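Protein virC2 (Agrobacterium tumefaciens, PDB 2RH3) enhances T-DNA transfer and virulence, probably by binding DNA through its C-terminal ribbon-helix-helix fold, the part of the protein in this chain. Local coordinates at residues 80-83 with 84-87; 33-36 with 37-41; 93-96 with 97-101. All coordinates share one frame; numbering follows the deposited sequence. Where two conformers were deposited one is given.

Overall arrangement
All three contacts are local, each joining residues within four positions of one another along the chain. Contact 2 is partly buried and the most central, about 8 Å from the chain's centre, with four buried residues; its leucines face helix 97-118 and strand 71-76. Contact 1 takes up most of helix 79-89, partly buried but peripheral. Contact 3, the start of helix 97-118, is a surface contact, and touches contact 1 through Ala-85, Arg-86 and Phe-100. Backbone hydrogen bonds run through all of them. Leucine packing marks contact 2; contact 1 adds a slight Ile-82/Ala-85 apolar touch and the Glu-83 and Asn-87 side chains on its exposed side; contact 3 has a threonine cap.

Contact 1: 80-83 with 84-87; sequences SLIE and AARN
Leu-81 O accepts from Ala-85 N and Ile-82 O from Arg-86 N, both at 2.8 Å, the shortest of four successive backbone hydrogen bonds; the second is nearly straight at 170° on the hydrogen. Ala-84 N to Ser-80 O is longer, 3.2 Å. Apolar contact is slight: Ile-82 CD1 lies 4.4 Å from Ala-85 CB, while the other branch, CG2, reaches Arg-86 NH1 at 4.1 Å, meeting the guanidinium at its edge, close to its plane. CG2 is placed there by standing anti to the Ile-82 backbone N. Beyond the turn, Arg-86 makes a cation-pi contact with Phe-100.

The polar side chains lie on the exposed side. Asn-87 folds back over the preceding turn, with CG beside its own backbone N (chi1 -74°), and this sets CG 3.2 Å from Glu-83 O, the oxygen that accepts from Asn-87 N at 2.9 Å. The Glu-83 carboxylate and Asn-87 amide planes are inclined by 54°, and Glu-83 CG comes to 4.0 Å from Asn-87 OD1. Regular i to i+4 bonding with one buried and one solvent-facing side is that of an amphipathic alpha-helix, here helix 79-89 of the ribbon-helix-helix fold.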
ATOM      1  N   SER A  80      10.586   7.267 -14.251  1.00 35.42           N
ATOM      2  CA  SER A  80      11.817   7.259 -13.464  1.00 35.10           C
ATOM      3  C   SER A  80      11.627   6.590 -12.093  1.00 34.59           C
ATOM      4  O   SER A  80      12.457   5.779 -11.667  1.00 34.71           O
ATOM      5  CB  SER A  80      12.333   8.693 -13.303  1.00 35.24           C
ATOM      6  OG  SER A  80      12.980   8.881 -12.054  1.00 36.07           O
ATOM      7  N   LEU A  81      10.527   6.931 -11.427  1.00 33.78           N
ATOM      8  CA  LEU A  81      10.212   6.416 -10.091  1.00 32.89           C
ATOM      9  C   LEU A  81       9.800   4.944 -10.120  1.00 32.13           C
ATOM     10  O   LEU A  81      10.155   4.173  -9.220  1.00 31.85           O
ATOM     11  CB  LEU A  81       9.115   7.264  -9.426  1.00 33.23           C
ATOM     12  CG  LEU A  81       9.324   8.785  -9.345  1.00 33.58           C
ATOM     13  CD1 LEU A  81       8.223   9.437  -8.523  1.00 34.11           C
ATOM     14  CD2 LEU A  81      10.693   9.157  -8.784  1.00 33.74           C
ATOM     15  N   ILE A  82       9.045   4.561 -11.151  1.00 31.06           N
ATOM     16  CA  ILE A  82       8.636   3.167 -11.330  1.00 30.35           C
ATOM     17  C   ILE A  82       9.831   2.279 -11.662  1.00 29.18           C
ATOM     18  O   ILE A  82       9.901   1.136 -11.210  1.00 29.07           O
ATOM     19  CB  ILE A  82       7.478   3.012 -12.360  1.00 30.64           C
ATOM     20  CG1 ILE A  82       6.176   3.525 -11.752  1.00 30.56           C
ATOM     21  CG2 ILE A  82       7.298   1.553 -12.814  1.00 30.85           C
ATOM     22  CD1 ILE A  82       5.908   3.056 -10.292  1.00 32.47           C
ATOM     23  N   GLU A  83      10.782   2.819 -12.424  1.00 28.12           N
ATOM     24  CA  GLU A  83      12.046   2.127 -12.632  1.00 27.06           C
ATOM     25  C   GLU A  83      12.734   1.849 -11.294  1.00 25.75           C
ATOM     26  O   GLU A  83      13.163   0.723 -11.041  1.00 25.56           O
ATOM     27  CB  GLU A  83      12.972   2.906 -13.577  1.00 27.11           C
ATOM     28  CG  GLU A  83      14.336   2.241 -13.779  0.50 27.98           C
ATOM     29  CD  GLU A  83      14.933   2.480 -15.157  0.50 29.51           C
ATOM     30  OE1 GLU A  83      14.678   3.546 -15.762  0.50 30.76           O
ATOM     31  OE2 GLU A  83      15.671   1.591 -15.634  0.50 29.49           O
ATOM     32  N   ALA A  84      12.818   2.872 -10.441  1.00 24.89           N
ATOM     33  CA  ALA A  84      13.398   2.720  -9.110  1.00 23.69           C
ATOM     34  C   ALA A  84      12.643   1.671  -8.274  1.00 23.16           C
ATOM     35  O   ALA A  84      13.265   0.814  -7.644  1.00 22.61           O
ATOM     36  CB  ALA A  84      13.446   4.069  -8.392  1.00 24.06           C
ATOM     37  N   ALA A  85      11.310   1.741  -8.294  1.00 21.78           N
ATOM     38  CA  ALA A  85      10.452   0.750  -7.626  1.00 21.68           C
ATOM     39  C   ALA A  85      10.698  -0.678  -8.132  1.00 21.36           C
ATOM     40  O   ALA A  85      10.912  -1.590  -7.337  1.00 21.51           O
ATOM     41  CB  ALA A  85       8.976   1.119  -7.795  1.00 21.54           C
ATOM     42  N   ARG A  86      10.659  -0.859  -9.452  1.00 21.36           N
ATOM     43  CA  ARG A  86      10.890  -2.168 -10.077  1.00 21.57           C
ATOM     44  C   ARG A  86      12.260  -2.760  -9.765  1.00 21.32           C
ATOM     45  O   ARG A  86      12.385  -3.960  -9.534  1.00 21.34           O
ATOM     46  CB  ARG A  86      10.678  -2.103 -11.593  1.00 22.13           C
ATOM     47  CG  ARG A  86       9.243  -2.386 -11.999  1.00 24.06           C
ATOM     48  CD  ARG A  86       9.142  -2.838 -13.438  1.00 26.56           C
ATOM     49  NE  ARG A  86       8.069  -3.826 -13.606  0.50 27.41           N
ATOM     50  CZ  ARG A  86       6.789  -3.537 -13.826  0.50 27.66           C
ATOM     51  NH1 ARG A  86       6.380  -2.276 -13.907  0.50 28.44           N
ATOM     52  NH2 ARG A  86       5.910  -4.521 -13.966  0.50 27.46           N
ATOM     53  N   ASN A  87      13.289  -1.917  -9.751  1.00 21.38           N
ATOM     54  CA  ASN A  87      14.638  -2.370  -9.415  1.00 21.54           C
ATOM     55  C   ASN A  87      14.686  -3.046  -8.047  1.00 21.36           C
ATOM     56  O   ASN A  87      15.473  -3.967  -7.824  1.00 20.58           O
ATOM     57  CB  ASN A  87      15.620  -1.196  -9.426  1.00 21.92           C
ATOM     58  CG  ASN A  87      15.967  -0.715 -10.822  1.00 22.54           C
ATOM     59  OD1 ASN A  87      16.489   0.394 -10.982  1.00 26.17           O
ATOM     60  ND2 ASN A  87      15.717  -1.543 -11.831  1.00 20.73           N
TER

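Contact 2: 33-36 with 37-41; sequences MILR and RALGD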
ATOM      1  N   MET A  33      -9.072   5.456  -0.150  1.00 20.21           N
ATOM      2  CA  MET A  33      -8.809   6.790   0.432  1.00 20.23           C
ATOM      3  C   MET A  33      -7.401   6.840   1.022  1.00 20.13           C
ATOM      4  O   MET A  33      -6.633   7.776   0.754  1.00 20.36           O
ATOM      5  CB  MET A  33      -9.849   7.143   1.503  1.00 19.65           C
ATOM      6  CG  MET A  33     -11.231   7.439   0.913  1.00 20.87           C
ATOM      7  SD  MET A  33     -12.482   7.536   2.190  1.00 22.68           S
ATOM      8  CE  MET A  33     -11.971   9.048   3.020  1.00 24.82           C
ATOM      9  N   ILE A  34      -7.076   5.824   1.818  1.00 19.06           N
ATOM     10  CA  ILE A  34      -5.755   5.742   2.429  1.00 20.00           C
ATOM     11  C   ILE A  34      -4.660   5.588   1.378  1.00 21.22           C
ATOM     12  O   ILE A  34      -3.654   6.291   1.439  1.00 21.65           O
ATOM     13  CB  ILE A  34      -5.651   4.612   3.469  1.00 20.21           C
ATOM     14  CG1 ILE A  34      -6.616   4.884   4.636  1.00 19.70           C
ATOM     15  CG2 ILE A  34      -4.210   4.546   3.998  1.00 19.96           C
ATOM     16  CD1 ILE A  34      -6.761   3.708   5.618  1.00 19.84           C
ATOM     17  N   LEU A  35      -4.879   4.688   0.418  1.00 21.24           N
ATOM     18  CA  LEU A  35      -3.866   4.404  -0.609  0.50 22.41           C
ATOM     19  C   LEU A  35      -3.500   5.651  -1.419  1.00 23.26           C
ATOM     20  O   LEU A  35      -2.334   5.821  -1.813  1.00 23.41           O
ATOM     21  CB  LEU A  35      -4.336   3.268  -1.530  0.50 22.44           C
ATOM     22  CG  LEU A  35      -3.299   2.623  -2.457  0.50 21.92           C
ATOM     23  CD1 LEU A  35      -2.045   2.235  -1.695  0.50 22.36           C
ATOM     24  CD2 LEU A  35      -3.894   1.416  -3.172  0.50 22.64           C
ATOM     25  N   ARG A  36      -4.480   6.510  -1.672  1.00 24.02           N
ATOM     26  CA  ARG A  36      -4.249   7.748  -2.430  1.00 25.63           C
ATOM     27  C   ARG A  36      -3.165   8.587  -1.745  1.00 24.83           C
ATOM     28  O   ARG A  36      -2.219   9.073  -2.396  1.00 24.79           O
ATOM     29  CB  ARG A  36      -5.560   8.532  -2.563  1.00 25.63           C
ATOM     30  CG  ARG A  36      -5.447   9.816  -3.370  1.00 28.73           C
ATOM     31  CD  ARG A  36      -6.798  10.489  -3.571  1.00 28.96           C
ATOM     32  NE  ARG A  36      -7.650   9.746  -4.495  0.50 34.02           N
ATOM     33  CZ  ARG A  36      -8.827   9.221  -4.173  1.00 36.13           C
ATOM     34  NH1 ARG A  36      -9.311   9.364  -2.945  1.00 38.26           N
ATOM     35  NH2 ARG A  36      -9.528   8.562  -5.089  1.00 38.22           N
ATOM     36  N   ARG A  37      -3.303   8.741  -0.429  1.00 23.43           N
ATOM     37  CA  ARG A  37      -2.363   9.501   0.367  1.00 22.93           C
ATOM     38  C   ARG A  37      -1.046   8.733   0.503  1.00 22.64           C
ATOM     39  O   ARG A  37       0.028   9.312   0.333  1.00 23.08           O
ATOM     40  CB  ARG A  37      -2.943   9.793   1.756  1.00 22.74           C
ATOM     41  CG  ARG A  37      -1.984  10.492   2.705  1.00 22.13           C
ATOM     42  CD  ARG A  37      -1.671  11.896   2.259  1.00 24.55           C
ATOM     43  NE  ARG A  37      -0.785  12.569   3.204  1.00 27.05           N
ATOM     44  CZ  ARG A  37      -0.673  13.891   3.337  1.00 28.56           C
ATOM     45  NH1 ARG A  37      -1.389  14.718   2.579  1.00 28.85           N
ATOM     46  NH2 ARG A  37       0.164  14.396   4.240  1.00 30.30           N
ATOM     47  N   ALA A  38      -1.143   7.444   0.818  1.00 22.33           N
ATOM     48  CA  ALA A  38       0.029   6.578   0.984  1.00 22.48           C
ATOM     49  C   ALA A  38       0.904   6.554  -0.288  1.00 23.11           C
ATOM     50  O   ALA A  38       2.125   6.645  -0.202  1.00 23.00           O
ATOM     51  CB  ALA A  38      -0.388   5.182   1.392  1.00 23.07           C
ATOM     52  N   LEU A  39       0.274   6.470  -1.454  1.00 23.36           N
ATOM     53  CA  LEU A  39       1.045   6.432  -2.705  1.00 24.56           C
ATOM     54  C   LEU A  39       1.674   7.780  -3.016  1.00 24.94           C
ATOM     55  O   LEU A  39       2.749   7.845  -3.623  1.00 24.98           O
ATOM     56  CB  LEU A  39       0.202   5.927  -3.883  1.00 24.82           C
ATOM     57  CG  LEU A  39      -0.250   4.465  -3.794  1.00 26.75           C
ATOM     58  CD1 LEU A  39      -1.487   4.231  -4.657  1.00 27.67           C
ATOM     59  CD2 LEU A  39       0.880   3.487  -4.162  1.00 29.35           C
ATOM     60  N   GLY A  40       1.009   8.856  -2.597  1.00 25.01           N
ATOM     61  CA  GLY A  40       1.565  10.198  -2.726  1.00 26.09           C
ATOM     62  C   GLY A  40       2.819  10.358  -1.883  1.00 26.55           C
ATOM     63  O   GLY A  40       3.845  10.839  -2.371  1.00 26.42           O
ATOM     64  N   ASP A  41       2.734   9.933  -0.619  1.00 26.73           N
ATOM     65  CA  ASP A  41       3.869   9.954   0.308  1.00 27.23           C
ATOM     66  C   ASP A  41       5.007   9.083  -0.233  1.00 27.18           C
ATOM     67  O   ASP A  41       6.176   9.484  -0.197  1.00 28.05           O
ATOM     68  CB  ASP A  41       3.454   9.443   1.705  1.00 27.82           C
ATOM     69  CG  ASP A  41       2.403  10.327   2.395  1.00 29.57           C
ATOM     70  OD1 ASP A  41       2.245  11.511   2.028  1.00 31.20           O
ATOM     71  OD2 ASP A  41       1.725   9.824   3.328  0.50 30.14           O
TER
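Leu-35 and Leu-39, one turn apart, form the tightly packed part of this helical segment. Leu-35 was modelled in two conformers; in one of them Leu-39 CG stands 3.5 Å from Leu-35 CD1, and Leu-39 CD2 is 4.0 Å from the same methyl. The approach of Leu-35 CG to Leu-39 CD1 in that conformer, tighter than normal van der Waals contact, is doubtful. The torsions explain why the two meet: this Leu-35 conformer has CG anti to the backbone N (chi1 -167°), which, together with chi2, sends CD1 along the helix toward the next turn, whereas Leu-39 keeps CG beside its own backbone N (chi1 -66°), leaning back over the previous turn. Leu-39 CG therefore sits only 3.2 Å from Leu-35 O, the same oxygen that accepts from Leu-39 N at 2.7 Å. Alongside, Ala-38 N bonds to Ile-34 O at 2.8 Å, almost straight at 172°.

The solvent side is looser. Gly-40 N reaches Arg-36 O at 3.2 Å, with its donor lifted above the carbonyl plane, the least linear of the three backbone hydrogen bonds between 33-36 and 37-41. Arg-36 and Arg-37 are exposed and bent, the first at chi3, the second at chi2. Arg-37 pairs with Asp-41 four residues on, NE to OD1 3.4 Å, but the oxygen lies well out of the guanidinium plane, and the attraction is between charges without a directed N-H.

The buried side carries the packing against the rest of the fold: Leu-35 rests on Leu-109 of helix 97-118 and Thr-73 of strand 71-76, Leu-39 on Ala-108 and Arg-75, and Ile-34 on helix 16-21 through Ile-17, Tyr-18 and Leu-21 as well as on Phe-112 of helix 97-118.

Contact 3: 93-96 with 97-101; sequences GLET and ARAFG
Thr-96 turns its hydroxyl back over the first turn of the helix that follows, and OG1 accepts from Ala-99 N at 3.1 Å with an angle of 161° on the hydrogen. With chi1 at 65°, OG1 lies between the threonine's own backbone N and carbonyl carbon, the rotation that aims it at that amide. The same swing brings OG1 to 3.4 Å from Ala-99 CB. Glu-95 approaches this methyl too: bent at chi2, its chain carries OE1 to 3.3 Å from Ala-99 CB, so two side-chain oxygens touch one alanine methyl. Arg-98 lies beside the cap, its CB 4.1 Å from Thr-96 OG1, and its guanidinium lies obliquely near that oxygen, beyond bonding distance.

Phe-100 turns the other way. Its N bonds to Thr-96 O at 2.9 Å and its CB is 3.5 Å from the same oxygen, but the ring leads off toward helix 79-89, where it packs on Ala-85 and Phe-89. Before the cap, Glu-95 N is bonded to Asp-90 OD1, which ties the connecting loop to the residue just past helix 79-89. A threonine bonded to the amide three residues on is a classic N-cap, here opening helix 97-118 of the ribbon-helix-helix fold.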
ATOM      1  N   GLY A  93      13.536  -8.899 -12.547  1.00 17.13           N
ATOM      2  CA  GLY A  93      12.647  -8.595 -13.674  1.00 17.35           C
ATOM      3  C   GLY A  93      11.684  -9.712 -14.035  1.00 17.11           C
ATOM      4  O   GLY A  93      11.180  -9.765 -15.157  1.00 16.96           O
ATOM      5  N   LEU A  94      11.411 -10.592 -13.074  1.00 17.26           N
ATOM      6  CA  LEU A  94      10.574 -11.778 -13.288  1.00 17.63           C
ATOM      7  C   LEU A  94       9.127 -11.655 -12.788  1.00 18.26           C
ATOM      8  O   LEU A  94       8.295 -12.504 -13.089  1.00 17.95           O
ATOM      9  CB  LEU A  94      11.224 -12.992 -12.624  1.00 17.41           C
ATOM     10  CG  LEU A  94      12.674 -13.315 -12.979  1.00 18.43           C
ATOM     11  CD1 LEU A  94      13.196 -14.453 -12.126  1.00 20.39           C
ATOM     12  CD2 LEU A  94      12.808 -13.644 -14.462  1.00 17.16           C
ATOM     13  N   GLU A  95       8.819 -10.601 -12.034  1.00 18.98           N
ATOM     14  CA  GLU A  95       7.470 -10.448 -11.485  1.00 19.66           C
ATOM     15  C   GLU A  95       6.518  -9.937 -12.568  1.00 19.94           C
ATOM     16  O   GLU A  95       6.895  -9.082 -13.385  1.00 20.05           O
ATOM     17  CB  GLU A  95       7.453  -9.476 -10.284  1.00 20.28           C
ATOM     18  CG  GLU A  95       8.270  -9.921  -9.062  1.00 22.32           C
ATOM     19  CD  GLU A  95       7.663 -11.108  -8.308  0.50 24.19           C
ATOM     20  OE1 GLU A  95       6.453 -11.379  -8.456  0.50 24.00           O
ATOM     21  OE2 GLU A  95       8.409 -11.775  -7.557  0.50 26.03           O
ATOM     22  N   THR A  96       5.294 -10.456 -12.575  1.00 19.77           N
ATOM     23  CA  THR A  96       4.235  -9.906 -13.420  1.00 20.17           C
ATOM     24  C   THR A  96       3.878  -8.480 -12.971  1.00 20.93           C
ATOM     25  O   THR A  96       4.154  -8.098 -11.831  1.00 20.34           O
ATOM     26  CB  THR A  96       2.951 -10.762 -13.379  1.00 20.42           C
ATOM     27  OG1 THR A  96       2.380 -10.728 -12.064  1.00 21.03           O
ATOM     28  CG2 THR A  96       3.224 -12.209 -13.791  1.00 20.52           C
ATOM     29  N   ALA A  97       3.268  -7.711 -13.876  1.00 21.61           N
ATOM     30  CA  ALA A  97       2.739  -6.379 -13.543  1.00 22.58           C
ATOM     31  C   ALA A  97       1.826  -6.408 -12.318  1.00 22.85           C
ATOM     32  O   ALA A  97       1.931  -5.536 -11.443  1.00 22.90           O
ATOM     33  CB  ALA A  97       1.999  -5.786 -14.737  1.00 22.96           C
ATOM     34  N   ARG A  98       0.927  -7.395 -12.260  1.00 23.19           N
ATOM     35  CA  ARG A  98      -0.021  -7.527 -11.144  1.00 23.63           C
ATOM     36  C   ARG A  98       0.709  -7.776  -9.824  1.00 22.83           C
ATOM     37  O   ARG A  98       0.399  -7.144  -8.815  1.00 22.64           O
ATOM     38  CB  ARG A  98      -1.038  -8.657 -11.407  1.00 24.08           C
ATOM     39  CG  ARG A  98      -2.059  -8.846 -10.285  1.00 27.20           C
ATOM     40  CD  ARG A  98      -2.555 -10.294 -10.135  1.00 31.92           C
ATOM     41  NE  ARG A  98      -1.486 -11.261  -9.849  1.00 35.49           N
ATOM     42  CZ  ARG A  98      -0.748 -11.302  -8.736  1.00 36.90           C
ATOM     43  NH1 ARG A  98      -0.917 -10.412  -7.756  1.00 37.84           N
ATOM     44  NH2 ARG A  98       0.183 -12.241  -8.610  1.00 37.85           N
ATOM     45  N   ALA A  99       1.682  -8.684  -9.839  1.00 21.67           N
ATOM     46  CA  ALA A  99       2.466  -8.991  -8.645  1.00 21.32           C
ATOM     47  C   ALA A  99       3.276  -7.777  -8.189  1.00 21.32           C
ATOM     48  O   ALA A  99       3.348  -7.493  -6.991  1.00 21.22           O
ATOM     49  CB  ALA A  99       3.380 -10.187  -8.879  1.00 21.71           C
ATOM     50  N   PHE A 100       3.864  -7.053  -9.145  1.00 21.27           N
ATOM     51  CA  PHE A 100       4.581  -5.818  -8.829  1.00 21.54           C
ATOM     52  C   PHE A 100       3.669  -4.769  -8.186  1.00 21.79           C
ATOM     53  O   PHE A 100       4.031  -4.163  -7.165  1.00 21.20           O
ATOM     54  CB  PHE A 100       5.308  -5.249 -10.071  1.00 21.76           C
ATOM     55  CG  PHE A 100       5.820  -3.846  -9.875  1.00 22.52           C
ATOM     56  CD1 PHE A 100       5.206  -2.774 -10.518  1.00 23.99           C
ATOM     57  CD2 PHE A 100       6.886  -3.590  -9.013  1.00 23.82           C
ATOM     58  CE1 PHE A 100       5.657  -1.464 -10.319  1.00 24.75           C
ATOM     59  CE2 PHE A 100       7.349  -2.282  -8.808  1.00 23.89           C
ATOM     60  CZ  PHE A 100       6.734  -1.219  -9.463  1.00 23.67           C
ATOM     61  N   GLY A 101       2.483  -4.571  -8.765  1.00 21.94           N
ATOM     62  CA  GLY A 101       1.502  -3.605  -8.231  1.00 22.30           C
ATOM     63  C   GLY A 101       1.009  -3.937  -6.834  1.00 22.57           C
ATOM     64  O   GLY A 101       0.768  -3.044  -6.015  1.00 22.28           O
TER